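PDB 4TR9: fructose-bisphosphate aldolase from Plasmodium falciparum, which belongs to the class I aldolase family, is built on the TIM-barrel fold and holds the hydrazide ligand 38D in a pocket. Local coordinates for residues A[259-262]-A[263-267]; A[25-28]-A[29-32]; A[57-60]-A[61-64]. All coordinates share one frame; numbering follows the deposited sequence.

All three contacts are local, each joining side chains about one helical turn apart, yet they sit in different surroundings. Contact 1, within helix 253-267, is buried, facing neighbouring barrel elements and a second subunit; its centre is about 41 Å from that of contact 3. Contact 2, where helix 16-29 runs out, is partly buried: its leucine and valine reach the barrel strands while its glutamines and lysine are exposed. Contact 3 is a surface contact at the start of helix 59-70. The chemistry follows: stacked arginines and aliphatic packing in contact 1, fading backbone bonds over apolar packing in contact 2, and polar capping in contact 3.

Contact 1: A[259-262]-A[263-267]; sequences LTVR and TLRRT
Leu259 meets Thr263 one turn further on through its carbonyl: Leu259 O receives a weak bond from Thr263 N at 3.3 Å. The Thr263 hydroxyl also points at this oxygen, but the modelled separation is so short that its length is doubtful. Thr260 O accepts from Leu264 N at 3.1 Å, and Leu264 CG leans over the same carbonyl. The side chains of Thr260 and Leu264 both touch Phe277 of strand 274-277, while Thr260 OG1 is bonded to Val256 O and Val241 N. Val261 O takes the next bond, from Arg265 N at 2.9 Å. With CG1 anti to the backbone N (chi1 169°), the valine lays that methyl alongside the arginine chain, CG1 to Arg265 CD being 3.7 Å. Val261, Arg262 and Arg265 each meet an aromatic side chain of the bound peptide. Arg262 O accepts from Arg266 N at 3.2 Å, and the two arginine side chains run side by side, pointing the same way. Their guanidinium groups stack with centres 4.0 Å apart and planes only 9° from parallel. The overlap is offset, Arg266 NH1 lying 3.4 Å from Arg262 CD. The two chains differ in shape, Arg262 bending at chi3 (76°) where Arg266 stays extended. Leu259 CD2 sits near the rim of the opposite face of the Arg262 guanidinium. Glu232 of the second subunit forms a salt bridge with Arg266 NE and packs on Arg262, so its charge probably offsets the pairing of the two cations. These are the i to i+4 backbone bonds of an alpha-helix on the outside of the TIM barrel, its arginine stack set into a subunit interface.

Contact 2: A[25-28]-A[29-32]; sequences TAQK and LVQA
Thr25 O accepts from Leu29 N at 3.0 Å, the one full-turn hydrogen bond of this contact, with an N-H...O angle of 144°. The leucine side chain lies over the same oxygen, Leu29 CG coming within 3.2 Å of Thr25 O, and its CD1 meets the Thr25 methyl CG2 at 4.2 Å. After this the bonding slackens and shortens in reach. Val30 N makes a weak bond to Gln27 O at 3.3 Å, and Gln31 N an equally weak one to Lys28 O at 3.3 Å; both span three residues where the helix proper spans four. Val30 CG2, set between its own backbone N and carbonyl carbon, touches two carbonyl oxygens, Ala26 O and Gln27 O, at 3.3 Å each. Val30 is already off the helical path, and at Gln31 the backbone becomes extended (psi 153°), with Gln31 CB still resting against Lys28 O. Leu29 O is taken up by the Ser80 hydroxyl, and Gln31 OE1 has a weak bond from Lys34 NZ. Leu29 packs on Ile109 and Leu235, and Val30 on Leu235, Ala303 and Thr305, residues at or near the starts of barrel strands. The arrangement is a helix C-terminus that loosens from an i to i+4 bond into weak i to i+3 bonds, laid across the N-terminal end of the TIM barrel just before strand 35-39.

Contact 3: A[57-60]-A[61-64]; sequences NTIE and NRAS
The backbone is extended at Thr58 and turns helical from Ile59 onward, making Thr58 the N-cap of helix 59-70, its carbonyl oxygen accepting from Arg62 N at 3.2 Å. Thr58 OG1, held between its own backbone N and carbonyl carbon (chi1 64°), accepts from Asn61 N at 3.2 Å, the capping bond. The side-chain amide of Asn61 also lies close to this hydroxyl, at a poor angle for a bond; its ND2 donates instead to Glu56 O. Arg62 folds back over the first turn, with Thr58 O and Ile59 CA on one face of its guanidinium, the latter 3.4 Å from NH1. At the group's edge Arg62 NH2 donates to Asn57 OD1 at 3.2 Å. This bond lies near the guanidinium plane, yet meets the asparagine from 60° above the amide plane, and the two flat groups stand almost perpendicular, at 81°. A salt bridge from Arg62 NE to Glu87 holds the guanidinium from a second direction. One residue further, Ala63 N binds Ile59 O at 3.1 Å. Glu60 O is gripped twice, by Ser64 N at 2.8 Å and Ser64 OG at 2.6 Å, the two donors approaching from opposite faces of the carbonyl plane. The helix start is thus closed by polar side chains, the threonine satisfying an amide of the first turn and the arginine tying that turn to Asn57 and Glu87.

Contact 1: A[259-262]-A[263-267]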
ATOM      1  N   LEU A 259     -10.737 -18.875 -18.806  1.00 38.21           N
ATOM      2  CA  LEU A 259     -10.682 -17.753 -17.877  1.00 36.12           C
ATOM      3  C   LEU A 259      -9.915 -18.097 -16.602  1.00 32.39           C
ATOM      4  O   LEU A 259      -9.530 -17.206 -15.845  1.00 34.73           O
ATOM      5  CB  LEU A 259     -12.098 -17.284 -17.540  1.00 41.81           C
ATOM      6  CG  LEU A 259     -12.824 -16.604 -18.704  1.00 48.82           C
ATOM      7  CD1 LEU A 259     -14.325 -16.609 -18.495  1.00 51.23           C
ATOM      8  CD2 LEU A 259     -12.322 -15.180 -18.889  1.00 48.83           C
ATOM      9  N   THR A 260      -9.689 -19.385 -16.368  1.00 37.32           N
ATOM     10  CA  THR A 260      -8.884 -19.816 -15.229  1.00 31.54           C
ATOM     11  C   THR A 260      -7.400 -19.704 -15.559  1.00 33.37           C
ATOM     12  O   THR A 260      -6.616 -19.183 -14.766  1.00 31.66           O
ATOM     13  CB  THR A 260      -9.208 -21.262 -14.810  1.00 30.05           C
ATOM     14  OG1 THR A 260     -10.578 -21.346 -14.395  1.00 32.79           O
ATOM     15  CG2 THR A 260      -8.313 -21.698 -13.662  1.00 23.93           C
ATOM     16  N   VAL A 261      -7.024 -20.193 -16.738  1.00 36.35           N
ATOM     17  CA  VAL A 261      -5.641 -20.116 -17.197  1.00 32.04           C
ATOM     18  C   VAL A 261      -5.204 -18.663 -17.372  1.00 37.53           C
ATOM     19  O   VAL A 261      -4.103 -18.285 -16.968  1.00 35.89           O
ATOM     20  CB  VAL A 261      -5.443 -20.878 -18.526  1.00 35.28           C
ATOM     21  CG1 VAL A 261      -4.083 -20.570 -19.131  1.00 31.26           C
ATOM     22  CG2 VAL A 261      -5.602 -22.376 -18.306  1.00 42.28           C
ATOM     23  N   ARG A 262      -6.077 -17.851 -17.962  1.00 29.44           N
ATOM     24  CA  ARG A 262      -5.788 -16.435 -18.165  1.00 32.84           C
ATOM     25  C   ARG A 262      -5.574 -15.717 -16.836  1.00 32.65           C
ATOM     26  O   ARG A 262      -4.680 -14.883 -16.709  1.00 36.65           O
ATOM     27  CB  ARG A 262      -6.918 -15.758 -18.943  1.00 33.09           C
ATOM     28  CG  ARG A 262      -6.611 -14.323 -19.342  1.00 41.18           C
ATOM     29  CD  ARG A 262      -7.822 -13.637 -19.948  1.00 42.95           C
ATOM     30  NE  ARG A 262      -8.799 -13.259 -18.932  1.00 51.59           N
ATOM     31  CZ  ARG A 262      -9.923 -12.600 -19.188  1.00 55.65           C
ATOM     32  NH1 ARG A 262     -10.755 -12.294 -18.202  1.00 50.25           N
ATOM     33  NH2 ARG A 262     -10.216 -12.245 -20.432  1.00 60.96           N
ATOM     34  N   THR A 263      -6.397 -16.053 -15.847  1.00 40.84           N
ATOM     35  CA  THR A 263      -6.309 -15.432 -14.531  1.00 34.32           C
ATOM     36  C   THR A 263      -4.992 -15.776 -13.839  1.00 35.60           C
ATOM     37  O   THR A 263      -4.367 -14.921 -13.210  1.00 33.80           O
ATOM     38  CB  THR A 263      -7.480 -15.864 -13.627  1.00 35.82           C
ATOM     39  OG1 THR A 263      -8.722 -15.586 -14.287  1.00 39.81           O
ATOM     40  CG2 THR A 263      -7.437 -15.120 -12.300  1.00 39.77           C
ATOM     41  N   LEU A 264      -4.572 -17.031 -13.966  1.00 39.95           N
ATOM     42  CA  LEU A 264      -3.342 -17.493 -13.332  1.00 33.98           C
ATOM     43  C   LEU A 264      -2.104 -16.923 -14.013  1.00 32.89           C
ATOM     44  O   LEU A 264      -1.149 -16.523 -13.346  1.00 32.61           O
ATOM     45  CB  LEU A 264      -3.283 -19.022 -13.336  1.00 34.81           C
ATOM     46  CG  LEU A 264      -4.332 -19.738 -12.483  1.00 35.65           C
ATOM     47  CD1 LEU A 264      -4.158 -21.246 -12.574  1.00 37.19           C
ATOM     48  CD2 LEU A 264      -4.259 -19.269 -11.036  1.00 37.25           C
ATOM     49  N   ARG A 265      -2.122 -16.884 -15.342  1.00 32.09           N
ATOM     50  CA  ARG A 265      -0.989 -16.374 -16.106  1.00 37.49           C
ATOM     51  C   ARG A 265      -0.760 -14.888 -15.848  1.00 37.24           C
ATOM     52  O   ARG A 265       0.364 -14.399 -15.951  1.00 39.02           O
ATOM     53  CB  ARG A 265      -1.193 -16.621 -17.601  1.00 37.19           C
ATOM     54  CG  ARG A 265      -1.082 -18.081 -18.009  1.00 33.27           C
ATOM     55  CD  ARG A 265      -1.230 -18.248 -19.512  1.00 41.97           C
ATOM     56  NE  ARG A 265      -0.212 -17.504 -20.247  1.00 46.08           N
ATOM     57  CZ  ARG A 265       0.993 -17.979 -20.542  1.00 45.33           C
ATOM     58  NH1 ARG A 265       1.856 -17.231 -21.216  1.00 48.95           N
ATOM     59  NH2 ARG A 265       1.339 -19.202 -20.162  1.00 37.48           N
ATOM     60  N   ARG A 266      -1.828 -14.175 -15.507  1.00 32.73           N
ATOM     61  CA  ARG A 266      -1.740 -12.741 -15.257  1.00 37.86           C
ATOM     62  C   ARG A 266      -1.261 -12.413 -13.844  1.00 37.09           C
ATOM     63  O   ARG A 266      -0.875 -11.279 -13.568  1.00 37.13           O
ATOM     64  CB  ARG A 266      -3.097 -12.073 -15.496  1.00 41.55           C
ATOM     65  CG  ARG A 266      -3.491 -11.926 -16.956  1.00 42.01           C
ATOM     66  CD  ARG A 266      -4.870 -11.290 -17.075  1.00 46.01           C
ATOM     67  NE  ARG A 266      -5.269 -11.070 -18.462  1.00 50.16           N
ATOM     68  CZ  ARG A 266      -6.449 -10.582 -18.829  1.00 55.87           C
ATOM     69  NH1 ARG A 266      -6.730 -10.413 -20.113  1.00 57.39           N
ATOM     70  NH2 ARG A 266      -7.352 -10.265 -17.910  1.00 54.54           N
ATOM     71  N   THR A 267      -1.284 -13.399 -12.952  1.00 37.84           N
ATOM     72  CA  THR A 267      -1.042 -13.123 -11.538  1.00 40.67           C
ATOM     73  C   THR A 267       0.039 -13.987 -10.885  1.00 38.40           C
ATOM     74  O   THR A 267       0.736 -13.526  -9.982  1.00 36.95           O
ATOM     75  CB  THR A 267      -2.342 -13.291 -10.722  1.00 40.02           C
ATOM     76  OG1 THR A 267      -2.878 -14.602 -10.939  1.00 43.30           O
ATOM     77  CG2 THR A 267      -3.375 -12.255 -11.137  1.00 41.89           C
TER

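Contact 2: A[25-28]-A[29-32]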
ATOM      1  N   THR A  25       9.939 -30.665  -1.701  1.00 48.49           N
ATOM      2  CA  THR A  25       8.620 -31.123  -1.279  1.00 43.32           C
ATOM      3  C   THR A  25       7.512 -30.494  -2.121  1.00 38.85           C
ATOM      4  O   THR A  25       6.543 -31.160  -2.486  1.00 39.24           O
ATOM      5  CB  THR A  25       8.369 -30.806   0.207  1.00 40.83           C
ATOM      6  OG1 THR A  25       9.407 -31.390   1.005  1.00 45.14           O
ATOM      7  CG2 THR A  25       7.022 -31.352   0.657  1.00 32.24           C
ATOM      8  N   ALA A  26       7.666 -29.210  -2.430  1.00 40.11           N
ATOM      9  CA  ALA A  26       6.672 -28.479  -3.208  1.00 38.09           C
ATOM     10  C   ALA A  26       6.519 -29.050  -4.616  1.00 39.77           C
ATOM     11  O   ALA A  26       5.402 -29.227  -5.103  1.00 39.69           O
ATOM     12  CB  ALA A  26       7.037 -27.005  -3.276  1.00 40.46           C
ATOM     13  N   GLN A  27       7.642 -29.333  -5.265  1.00 34.26           N
ATOM     14  CA  GLN A  27       7.628 -29.885  -6.615  1.00 39.53           C
ATOM     15  C   GLN A  27       7.151 -31.334  -6.610  1.00 42.57           C
ATOM     16  O   GLN A  27       6.506 -31.791  -7.553  1.00 55.22           O
ATOM     17  CB  GLN A  27       9.019 -29.785  -7.248  1.00 50.35           C
ATOM     18  CG  GLN A  27       9.108 -30.332  -8.667  1.00 71.82           C
ATOM     19  CD  GLN A  27       8.271 -29.541  -9.657  1.00 87.84           C
ATOM     20  OE1 GLN A  27       8.026 -28.349  -9.470  1.00 86.81           O
ATOM     21  NE2 GLN A  27       7.828 -30.205 -10.718  1.00 82.73           N
ATOM     22  N   LYS A  28       7.464 -32.046  -5.532  1.00 48.03           N
ATOM     23  CA  LYS A  28       7.106 -33.454  -5.405  1.00 45.77           C
ATOM     24  C   LYS A  28       5.605 -33.631  -5.178  1.00 42.45           C
ATOM     25  O   LYS A  28       5.018 -34.626  -5.603  1.00 45.50           O
ATOM     26  CB  LYS A  28       7.902 -34.093  -4.266  1.00 44.47           C
ATOM     27  CG  LYS A  28       7.745 -35.599  -4.135  1.00 48.81           C
ATOM     28  CD  LYS A  28       8.887 -36.189  -3.319  1.00 64.86           C
ATOM     29  CE  LYS A  28       9.107 -35.414  -2.027  1.00 62.47           C
ATOM     30  NZ  LYS A  28      10.302 -35.893  -1.276  1.00 67.51           N
ATOM     31  N   LEU A  29       4.989 -32.658  -4.513  1.00 45.52           N
ATOM     32  CA  LEU A  29       3.549 -32.685  -4.276  1.00 41.15           C
ATOM     33  C   LEU A  29       2.770 -32.469  -5.570  1.00 40.58           C
ATOM     34  O   LEU A  29       1.630 -32.912  -5.700  1.00 36.70           O
ATOM     35  CB  LEU A  29       3.152 -31.627  -3.245  1.00 37.96           C
ATOM     36  CG  LEU A  29       3.475 -31.941  -1.784  1.00 36.31           C
ATOM     37  CD1 LEU A  29       3.133 -30.755  -0.895  1.00 33.21           C
ATOM     38  CD2 LEU A  29       2.727 -33.184  -1.334  1.00 33.18           C
ATOM     39  N   VAL A  30       3.390 -31.782  -6.524  1.00 42.23           N
ATOM     40  CA  VAL A  30       2.767 -31.546  -7.819  1.00 41.81           C
ATOM     41  C   VAL A  30       3.473 -32.347  -8.909  1.00 46.63           C
ATOM     42  O   VAL A  30       3.563 -31.911 -10.059  1.00 46.13           O
ATOM     43  CB  VAL A  30       2.770 -30.047  -8.188  1.00 43.30           C
ATOM     44  CG1 VAL A  30       1.830 -29.276  -7.273  1.00 32.98           C
ATOM     45  CG2 VAL A  30       4.180 -29.478  -8.116  1.00 42.82           C
ATOM     46  N   GLN A  31       3.969 -33.524  -8.536  1.00 53.60           N
ATOM     47  CA  GLN A  31       4.640 -34.419  -9.474  1.00 49.37           C
ATOM     48  C   GLN A  31       3.687 -34.815 -10.598  1.00 49.70           C
ATOM     49  O   GLN A  31       2.470 -34.821 -10.411  1.00 43.71           O
ATOM     50  CB  GLN A  31       5.165 -35.661  -8.746  1.00 59.75           C
ATOM     51  CG  GLN A  31       6.217 -36.451  -9.516  1.00 81.33           C
ATOM     52  CD  GLN A  31       6.801 -37.596  -8.707  1.00 80.44           C
ATOM     53  OE1 GLN A  31       6.306 -37.930  -7.629  1.00 71.39           O
ATOM     54  NE2 GLN A  31       7.864 -38.203  -9.224  1.00 78.50           N
ATOM     55  N   ALA A  32       4.250 -35.139 -11.760  1.00 50.95           N
ATOM     56  CA  ALA A  32       3.471 -35.410 -12.966  1.00 48.10           C
ATOM     57  C   ALA A  32       2.387 -36.465 -12.756  1.00 38.28           C
ATOM     58  O   ALA A  32       2.679 -37.617 -12.436  1.00 44.70           O
ATOM     59  CB  ALA A  32       4.398 -35.835 -14.098  1.00 50.00           C
TER

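Contact 3: A[57-60]-A[61-64]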
ATOM      1  N   ASN A  57     -21.005 -40.211  14.499  1.00 76.34           N
ATOM      2  CA  ASN A  57     -19.704 -39.552  14.458  1.00 69.47           C
ATOM      3  C   ASN A  57     -18.868 -39.854  15.697  1.00 69.26           C
ATOM      4  O   ASN A  57     -18.747 -39.022  16.597  1.00 72.39           O
ATOM      5  CB  ASN A  57     -19.878 -38.039  14.301  1.00 69.97           C
ATOM      6  CG  ASN A  57     -18.558 -37.318  14.092  1.00 67.86           C
ATOM      7  OD1 ASN A  57     -17.575 -37.912  13.647  1.00 64.74           O
ATOM      8  ND2 ASN A  57     -18.529 -36.030  14.413  1.00 68.53           N
ATOM      9  N   THR A  58     -18.295 -41.051  15.736  1.00 67.57           N
ATOM     10  CA  THR A  58     -17.429 -41.450  16.839  1.00 65.00           C
ATOM     11  C   THR A  58     -15.965 -41.356  16.428  1.00 62.86           C
ATOM     12  O   THR A  58     -15.655 -41.156  15.254  1.00 58.78           O
ATOM     13  CB  THR A  58     -17.734 -42.883  17.306  1.00 69.77           C
ATOM     14  OG1 THR A  58     -17.451 -43.805  16.247  1.00 67.18           O
ATOM     15  CG2 THR A  58     -19.196 -43.010  17.708  1.00 76.06           C
ATOM     16  N   ILE A  59     -15.067 -41.499  17.396  1.00 69.37           N
ATOM     17  CA  ILE A  59     -13.639 -41.454  17.113  1.00 64.54           C
ATOM     18  C   ILE A  59     -13.209 -42.732  16.393  1.00 61.62           C
ATOM     19  O   ILE A  59     -12.242 -42.734  15.630  1.00 58.78           O
ATOM     20  CB  ILE A  59     -12.809 -41.258  18.406  1.00 66.90           C
ATOM     21  CG1 ILE A  59     -11.323 -41.077  18.078  1.00 64.08           C
ATOM     22  CG2 ILE A  59     -13.024 -42.414  19.373  1.00 72.02           C
ATOM     23  CD1 ILE A  59     -10.443 -40.905  19.297  1.00 73.33           C
ATOM     24  N   GLU A  60     -13.949 -43.814  16.621  1.00 66.94           N
ATOM     25  CA  GLU A  60     -13.669 -45.082  15.958  1.00 66.27           C
ATOM     26  C   GLU A  60     -14.010 -45.007  14.475  1.00 59.73           C
ATOM     27  O   GLU A  60     -13.283 -45.537  13.637  1.00 56.42           O
ATOM     28  CB  GLU A  60     -14.446 -46.227  16.618  1.00 75.47           C
ATOM     29  CG  GLU A  60     -13.870 -46.702  17.946  1.00 76.01           C
ATOM     30  CD  GLU A  60     -14.157 -45.749  19.091  1.00 89.47           C
ATOM     31  OE1 GLU A  60     -15.083 -44.921  18.961  1.00 91.82           O
ATOM     32  OE2 GLU A  60     -13.456 -45.829  20.121  1.00 91.69           O
ATOM     33  N   ASN A  61     -15.118 -44.346  14.157  1.00 63.44           N
ATOM     34  CA  ASN A  61     -15.557 -44.215  12.772  1.00 59.36           C
ATOM     35  C   ASN A  61     -14.671 -43.267  11.970  1.00 52.50           C
ATOM     36  O   ASN A  61     -14.390 -43.517  10.798  1.00 51.33           O
ATOM     37  CB  ASN A  61     -17.009 -43.740  12.715  1.00 63.90           C
ATOM     38  CG  ASN A  61     -17.982 -44.789  13.209  1.00 68.35           C
ATOM     39  OD1 ASN A  61     -17.668 -45.978  13.240  1.00 71.10           O
ATOM     40  ND2 ASN A  61     -19.176 -44.354  13.593  1.00 73.70           N
ATOM     41  N   ARG A  62     -14.238 -42.180  12.601  1.00 53.03           N
ATOM     42  CA  ARG A  62     -13.333 -41.239  11.953  1.00 54.68           C
ATOM     43  C   ARG A  62     -12.003 -41.916  11.648  1.00 48.66           C
ATOM     44  O   ARG A  62     -11.433 -41.731  10.574  1.00 41.35           O
ATOM     45  CB  ARG A  62     -13.111 -40.002  12.826  1.00 55.75           C
ATOM     46  CG  ARG A  62     -14.345 -39.132  12.997  1.00 62.21           C
ATOM     47  CD  ARG A  62     -13.990 -37.790  13.616  1.00 64.93           C
ATOM     48  NE  ARG A  62     -13.406 -37.933  14.946  1.00 68.42           N
ATOM     49  CZ  ARG A  62     -14.108 -37.904  16.075  1.00 75.76           C
ATOM     50  NH1 ARG A  62     -13.495 -38.042  17.241  1.00 79.47           N
ATOM     51  NH2 ARG A  62     -15.422 -37.737  16.036  1.00 77.32           N
ATOM     52  N   ALA A  63     -11.520 -42.706  12.600  1.00 56.40           N
ATOM     53  CA  ALA A  63     -10.293 -43.467  12.407  1.00 58.77           C
ATOM     54  C   ALA A  63     -10.482 -44.515  11.315  1.00 55.34           C
ATOM     55  O   ALA A  63      -9.627 -44.676  10.446  1.00 50.09           O
ATOM     56  CB  ALA A  63      -9.865 -44.126  13.708  1.00 60.81           C
ATOM     57  N   SER A  64     -11.611 -45.216  11.362  1.00 60.72           N
ATOM     58  CA  SER A  64     -11.913 -46.262  10.391  1.00 53.18           C
ATOM     59  C   SER A  64     -12.017 -45.707   8.974  1.00 48.42           C
ATOM     60  O   SER A  64     -11.536 -46.321   8.021  1.00 44.25           O
ATOM     61  CB  SER A  64     -13.213 -46.979  10.762  1.00 52.01           C
ATOM     62  OG  SER A  64     -13.125 -47.565  12.049  1.00 65.48           O
TER